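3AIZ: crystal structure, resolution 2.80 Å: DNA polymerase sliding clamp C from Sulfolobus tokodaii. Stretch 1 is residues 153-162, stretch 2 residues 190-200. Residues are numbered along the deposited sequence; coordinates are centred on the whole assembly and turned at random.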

ATOM      1  N   SER C 153       4.178  28.625 -10.678  1.00 45.88           N
ATOM      2  CA  SER C 153       4.088  29.009 -12.082  1.00 39.12           C
ATOM      3  C   SER C 153       4.621  27.929 -13.018  1.00 36.89           C
ATOM      4  O   SER C 153       5.378  27.053 -12.605  1.00 40.19           O
ATOM      5  CB  SER C 153       4.853  30.313 -12.315  1.00 44.07           C
ATOM      6  OG  SER C 153       6.221  30.169 -11.968  1.00 41.97           O
ATOM      7  N   ILE C 154       4.218  28.000 -14.281  1.00 33.59           N
ATOM      8  CA  ILE C 154       4.710  27.084 -15.300  1.00 33.69           C
ATOM      9  C   ILE C 154       5.319  27.869 -16.454  1.00 36.65           C
ATOM     10  O   ILE C 154       4.614  28.595 -17.155  1.00 37.44           O
ATOM     11  CB  ILE C 154       3.583  26.204 -15.866  1.00 34.52           C
ATOM     12  CG1 ILE C 154       2.915  25.400 -14.750  1.00 37.54           C
ATOM     13  CG2 ILE C 154       4.122  25.278 -16.946  1.00 31.44           C
ATOM     14  CD1 ILE C 154       1.802  24.500 -15.239  1.00 36.29           C
ATOM     15  N   THR C 155       6.626  27.727 -16.648  1.00 34.52           N
ATOM     16  CA  THR C 155       7.293  28.380 -17.767  1.00 33.71           C
ATOM     17  C   THR C 155       7.059  27.609 -19.060  1.00 33.57           C
ATOM     18  O   THR C 155       7.455  26.447 -19.180  1.00 31.38           O
ATOM     19  CB  THR C 155       8.810  28.519 -17.540  1.00 33.73           C
ATOM     20  OG1 THR C 155       9.060  29.506 -16.534  1.00 36.65           O
ATOM     21  CG2 THR C 155       9.500  28.943 -18.826  1.00 30.89           C
ATOM     22  N   PHE C 156       6.401  28.257 -20.017  1.00 30.43           N
ATOM     23  CA  PHE C 156       6.240  27.703 -21.354  1.00 30.31           C
ATOM     24  C   PHE C 156       7.350  28.241 -22.242  1.00 31.42           C
ATOM     25  O   PHE C 156       7.417  29.442 -22.504  1.00 33.27           O
ATOM     26  CB  PHE C 156       4.879  28.085 -21.939  1.00 29.45           C
ATOM     27  CG  PHE C 156       3.737  27.256 -21.423  1.00 30.96           C
ATOM     28  CD1 PHE C 156       3.332  27.350 -20.102  1.00 29.77           C
ATOM     29  CD2 PHE C 156       3.055  26.395 -22.268  1.00 29.02           C
ATOM     30  CE1 PHE C 156       2.278  26.594 -19.631  1.00 29.18           C
ATOM     31  CE2 PHE C 156       1.999  25.635 -21.803  1.00 28.16           C
ATOM     32  CZ  PHE C 156       1.610  25.735 -20.482  1.00 27.53           C
ATOM     33  N   LYS C 157       8.228  27.355 -22.698  1.00 30.57           N
ATOM     34  CA  LYS C 157       9.360  27.769 -23.517  1.00 35.47           C
ATOM     35  C   LYS C 157       9.441  26.971 -24.811  1.00 33.95           C
ATOM     36  O   LYS C 157       9.449  25.740 -24.795  1.00 33.90           O
ATOM     37  CB  LYS C 157      10.664  27.641 -22.727  1.00 39.73           C
ATOM     38  CG  LYS C 157      11.906  28.094 -23.477  1.00 37.42           C
ATOM     39  CD  LYS C 157      13.072  28.287 -22.522  1.00 42.11           C
ATOM     40  CE  LYS C 157      14.364  28.586 -23.266  1.00 47.90           C
ATOM     41  NZ  LYS C 157      14.839  27.406 -24.041  1.00 52.37           N
ATOM     42  N   ALA C 158       9.494  27.680 -25.932  1.00 33.13           N
ATOM     43  CA  ALA C 158       9.618  27.044 -27.235  1.00 34.92           C
ATOM     44  C   ALA C 158      11.019  27.254 -27.800  1.00 35.93           C
ATOM     45  O   ALA C 158      11.494  28.385 -27.901  1.00 35.51           O
ATOM     46  CB  ALA C 158       8.567  27.582 -28.189  1.00 34.39           C
ATOM     47  N   GLU C 159      11.677  26.158 -28.163  1.00 36.38           N
ATOM     48  CA  GLU C 159      13.027  26.221 -28.708  1.00 38.60           C
ATOM     49  C   GLU C 159      13.248  25.143 -29.764  1.00 38.66           C
ATOM     50  O   GLU C 159      13.162  23.948 -29.473  1.00 38.40           O
ATOM     51  CB  GLU C 159      14.061  26.082 -27.590  1.00 40.48           C
ATOM     52  CG  GLU C 159      15.503  26.235 -28.050  1.00 47.95           C
ATOM     53  CD  GLU C 159      16.492  26.193 -26.899  1.00 57.98           C
ATOM     54  OE1 GLU C 159      16.421  25.249 -26.081  1.00 53.97           O
ATOM     55  OE2 GLU C 159      17.344  27.104 -26.814  1.00 60.21           O
ATOM     56  N   GLY C 160      13.530  25.570 -30.991  1.00 35.68           N
ATOM     57  CA  GLY C 160      13.783  24.649 -32.084  1.00 32.07           C
ATOM     58  C   GLY C 160      12.558  23.837 -32.459  1.00 38.16           C
ATOM     59  O   GLY C 160      12.673  22.735 -32.995  1.00 40.91           O
ATOM     60  N   GLY C 161      11.382  24.383 -32.173  1.00 37.59           N
ATOM     61  CA  GLY C 161      10.135  23.716 -32.499  1.00 34.72           C
ATOM     62  C   GLY C 161       9.654  22.791 -31.399  1.00 37.03           C
ATOM     63  O   GLY C 161       8.632  22.123 -31.542  1.00 36.35           O
ATOM     64  N   LYS C 162      10.394  22.747 -30.296  1.00 36.70           N
ATOM     65  CA  LYS C 162      10.020  21.904 -29.168  1.00 35.30           C
ATOM     66  C   LYS C 162       9.459  22.733 -28.018  1.00 35.34           C
ATOM     67  O   LYS C 162       9.852  23.882 -27.817  1.00 34.76           O
ATOM     68  CB  LYS C 162      11.213  21.074 -28.691  1.00 37.94           C
ATOM     69  CG  LYS C 162      11.736  20.094 -29.726  1.00 39.79           C
ATOM     70  CD  LYS C 162      12.828  19.217 -29.144  1.00 42.70           C
ATOM     71  CE  LYS C 162      13.368  18.243 -30.177  1.00 45.51           C
ATOM     72  NZ  LYS C 162      14.431  17.374 -29.601  1.00 49.80           N
ATOM     73  N   GLY C 190       5.770  28.517 -36.129  1.00 43.21           N
ATOM     74  CA  GLY C 190       6.386  29.736 -35.639  1.00 37.72           C
ATOM     75  C   GLY C 190       7.794  29.523 -35.118  1.00 35.89           C
ATOM     76  O   GLY C 190       8.399  28.476 -35.347  1.00 33.69           O
ATOM     77  N   GLY C 191       8.311  30.519 -34.410  1.00 34.83           N
ATOM     78  CA  GLY C 191       9.671  30.467 -33.908  1.00 35.25           C
ATOM     79  C   GLY C 191       9.760  30.258 -32.411  1.00 39.63           C
ATOM     80  O   GLY C 191       8.843  29.725 -31.790  1.00 38.52           O
ATOM     81  N   ASP C 192      10.878  30.684 -31.834  1.00 41.61           N
ATOM     82  CA  ASP C 192      11.125  30.509 -30.409  1.00 38.73           C
ATOM     83  C   ASP C 192      10.358  31.527 -29.573  1.00 37.39           C
ATOM     84  O   ASP C 192      10.162  32.668 -29.989  1.00 38.46           O
ATOM     85  CB  ASP C 192      12.623  30.606 -30.114  1.00 39.07           C
ATOM     86  CG  ASP C 192      13.422  29.492 -30.770  1.00 45.73           C
ATOM     87  OD1 ASP C 192      12.810  28.485 -31.189  1.00 44.73           O
ATOM     88  OD2 ASP C 192      14.662  29.622 -30.862  1.00 46.05           O
ATOM     89  N   ALA C 193       9.925  31.103 -28.391  1.00 35.39           N
ATOM     90  CA  ALA C 193       9.201  31.979 -27.480  1.00 32.36           C
ATOM     91  C   ALA C 193       9.306  31.462 -26.052  1.00 34.15           C
ATOM     92  O   ALA C 193       9.618  30.292 -25.826  1.00 32.78           O
ATOM     93  CB  ALA C 193       7.747  32.091 -27.899  1.00 36.53           C
ATOM     94  N   GLU C 194       9.045  32.338 -25.088  1.00 33.24           N
ATOM     95  CA  GLU C 194       9.120  31.963 -23.682  1.00 34.14           C
ATOM     96  C   GLU C 194       8.386  32.961 -22.795  1.00 35.18           C
ATOM     97  O   GLU C 194       8.576  34.171 -22.911  1.00 36.80           O
ATOM     98  CB  GLU C 194      10.579  31.839 -23.236  1.00 36.59           C
ATOM     99  CG  GLU C 194      10.754  31.485 -21.767  1.00 39.26           C
ATOM    100  CD  GLU C 194      12.213  31.419 -21.348  1.00 52.10           C
ATOM    101  OE1 GLU C 194      13.094  31.624 -22.212  1.00 55.60           O
ATOM    102  OE2 GLU C 194      12.479  31.162 -20.155  1.00 53.82           O
ATOM    103  N   SER C 195       7.542  32.440 -21.912  1.00 33.82           N
ATOM    104  CA  SER C 195       6.846  33.263 -20.931  1.00 36.04           C
ATOM    105  C   SER C 195       6.345  32.388 -19.790  1.00 34.91           C
ATOM    106  O   SER C 195       6.292  31.164 -19.915  1.00 34.24           O
ATOM    107  CB  SER C 195       5.687  34.023 -21.575  1.00 36.13           C
ATOM    108  OG  SER C 195       4.769  33.133 -22.183  1.00 37.36           O
ATOM    109  N   VAL C 196       5.980  33.020 -18.680  1.00 35.17           N
ATOM    110  CA  VAL C 196       5.558  32.288 -17.492  1.00 36.89           C
ATOM    111  C   VAL C 196       4.071  32.485 -17.217  1.00 37.54           C
ATOM    112  O   VAL C 196       3.536  33.573 -17.419  1.00 42.08           O
ATOM    113  CB  VAL C 196       6.366  32.727 -16.259  1.00 38.36           C
ATOM    114  CG1 VAL C 196       6.003  31.874 -15.056  1.00 37.52           C
ATOM    115  CG2 VAL C 196       7.855  32.640 -16.546  1.00 32.38           C
ATOM    116  N   TYR C 197       3.409  31.428 -16.758  1.00 38.81           N
ATOM    117  CA  TYR C 197       1.985  31.492 -16.450  1.00 37.71           C
ATOM    118  C   TYR C 197       1.671  30.814 -15.122  1.00 38.18           C
ATOM    119  O   TYR C 197       2.418  29.949 -14.667  1.00 39.43           O
ATOM    120  CB  TYR C 197       1.167  30.849 -17.572  1.00 33.69           C
ATOM    121  CG  TYR C 197       1.430  31.452 -18.930  1.00 33.08           C
ATOM    122  CD1 TYR C 197       0.833  32.647 -19.308  1.00 34.25           C
ATOM    123  CD2 TYR C 197       2.281  30.831 -19.832  1.00 31.71           C
ATOM    124  CE1 TYR C 197       1.076  33.205 -20.547  1.00 35.05           C
ATOM    125  CE2 TYR C 197       2.527  31.380 -21.073  1.00 32.33           C
ATOM    126  CZ  TYR C 197       1.924  32.566 -21.425  1.00 32.69           C
ATOM    127  OH  TYR C 197       2.166  33.116 -22.662  1.00 34.63           O
ATOM    128  N   GLY C 198       0.565  31.214 -14.502  1.00 37.59           N
ATOM    129  CA  GLY C 198       0.146  30.631 -13.241  1.00 35.78           C
ATOM    130  C   GLY C 198      -0.090  29.140 -13.369  1.00 36.52           C
ATOM    131  O   GLY C 198      -0.781  28.688 -14.281  1.00 34.47           O
ATOM    132  N   LEU C 199       0.486  28.373 -12.450  1.00 38.36           N
ATOM    133  CA  LEU C 199       0.390  26.919 -12.503  1.00 38.16           C
ATOM    134  C   LEU C 199      -1.050  26.430 -12.356  1.00 35.59           C
ATOM    135  O   LEU C 199      -1.521  25.623 -13.156  1.00 35.79           O
ATOM    136  CB  LEU C 199       1.293  26.281 -11.440  1.00 39.82           C
ATOM    137  CG  LEU C 199       1.411  24.753 -11.424  1.00 39.23           C
ATOM    138  CD1 LEU C 199       2.746  24.325 -10.836  1.00 41.45           C
ATOM    139  CD2 LEU C 199       0.256  24.118 -10.665  1.00 34.53           C
ATOM    140  N   GLU C 200      -1.748  26.924 -11.338  1.00 32.97           N
ATOM    141  CA  GLU C 200      -3.106  26.467 -11.057  1.00 39.82           C
ATOM    142  C   GLU C 200      -4.058  26.664 -12.236  1.00 39.06           C
ATOM    143  O   GLU C 200      -4.905  25.812 -12.507  1.00 36.10           O
ATOM    144  CB  GLU C 200      -3.664  27.153  -9.806  1.00 43.40           C
ATOM    145  CG  GLU C 200      -3.627  28.672  -9.856  1.00 51.35           C
ATOM    146  CD  GLU C 200      -4.312  29.309  -8.662  1.00 56.56           C
ATOM    147  OE1 GLU C 200      -3.775  30.303  -8.126  1.00 55.16           O
ATOM    148  OE2 GLU C 200      -5.386  28.813  -8.256  1.00 54.25           O
TER

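Strands 153-159 and 193-198 of this sliding clamp lie side by side and antiparallel, their axes 4.5 Å apart at closest approach. Paired backbone hydrogen bonds recur at every second residue, and side chains alternate between the two faces of the sheet.

Ser153 opens the strand opposite Gly198, where the second stretch turns into a helix. Its small side chain fits closely, Ser153 CB 3.4 Å from Val196 CG1. Ile154 forms the first hydrogen-bonded pair: Ile154 N donates to Tyr197 O (2.7 Å), and Tyr197 N to Ile154 O (3.1 Å). Its branched aliphatic side chain suits a buried site, where Ile154 CG1 meets Leu199 CG at 3.7 Å.

Thr155 emerges on the other face beside Val196. Two beta-branched residues, at home in extended backbone, meet through Thr155 OG1 and Val196 CG2 (3.4 Å), while the hydroxyl hydrogen-bonds elsewhere in the structure.

Phe156 returns to the face of Ile154 and Tyr197. Phe156 N bonds to Ser195 O (2.9 Å), and Ser195 N to Phe156 O (3.1 Å). The edge of Tyr197 is directed toward the face of Phe156 in an offset edge-to-face pair, centroids 5.7 Å apart and planes at 78°, a common way for aromatic rings to share a buried site; the closest atoms are Phe156 CD1 and Tyr197 CD2, at 3.6 Å.

Lys157 lies across from Glu194 on the more open face. Its aliphatic portion packs against the carboxylate, Lys157 CD to Glu194 OE1 at 3.4 Å, whereas its amine forms a salt bridge within the strand, Lys157 NZ to Glu159 OE1 (3.4 Å).

Ala158 pairs with Ala193 through Ala158 N to Ala193 O (2.6 Å) and Ala193 N to Ala158 O (3.2 Å). Its small, apolar methyl, on the face of Phe156, suits a buried site. Glu159 begins a type I' turn, whose positive phi angles suit Gly160 and Gly161. Asp192 OD1 secures it by accepting a hydrogen bond from Gly160 N (3.0 Å).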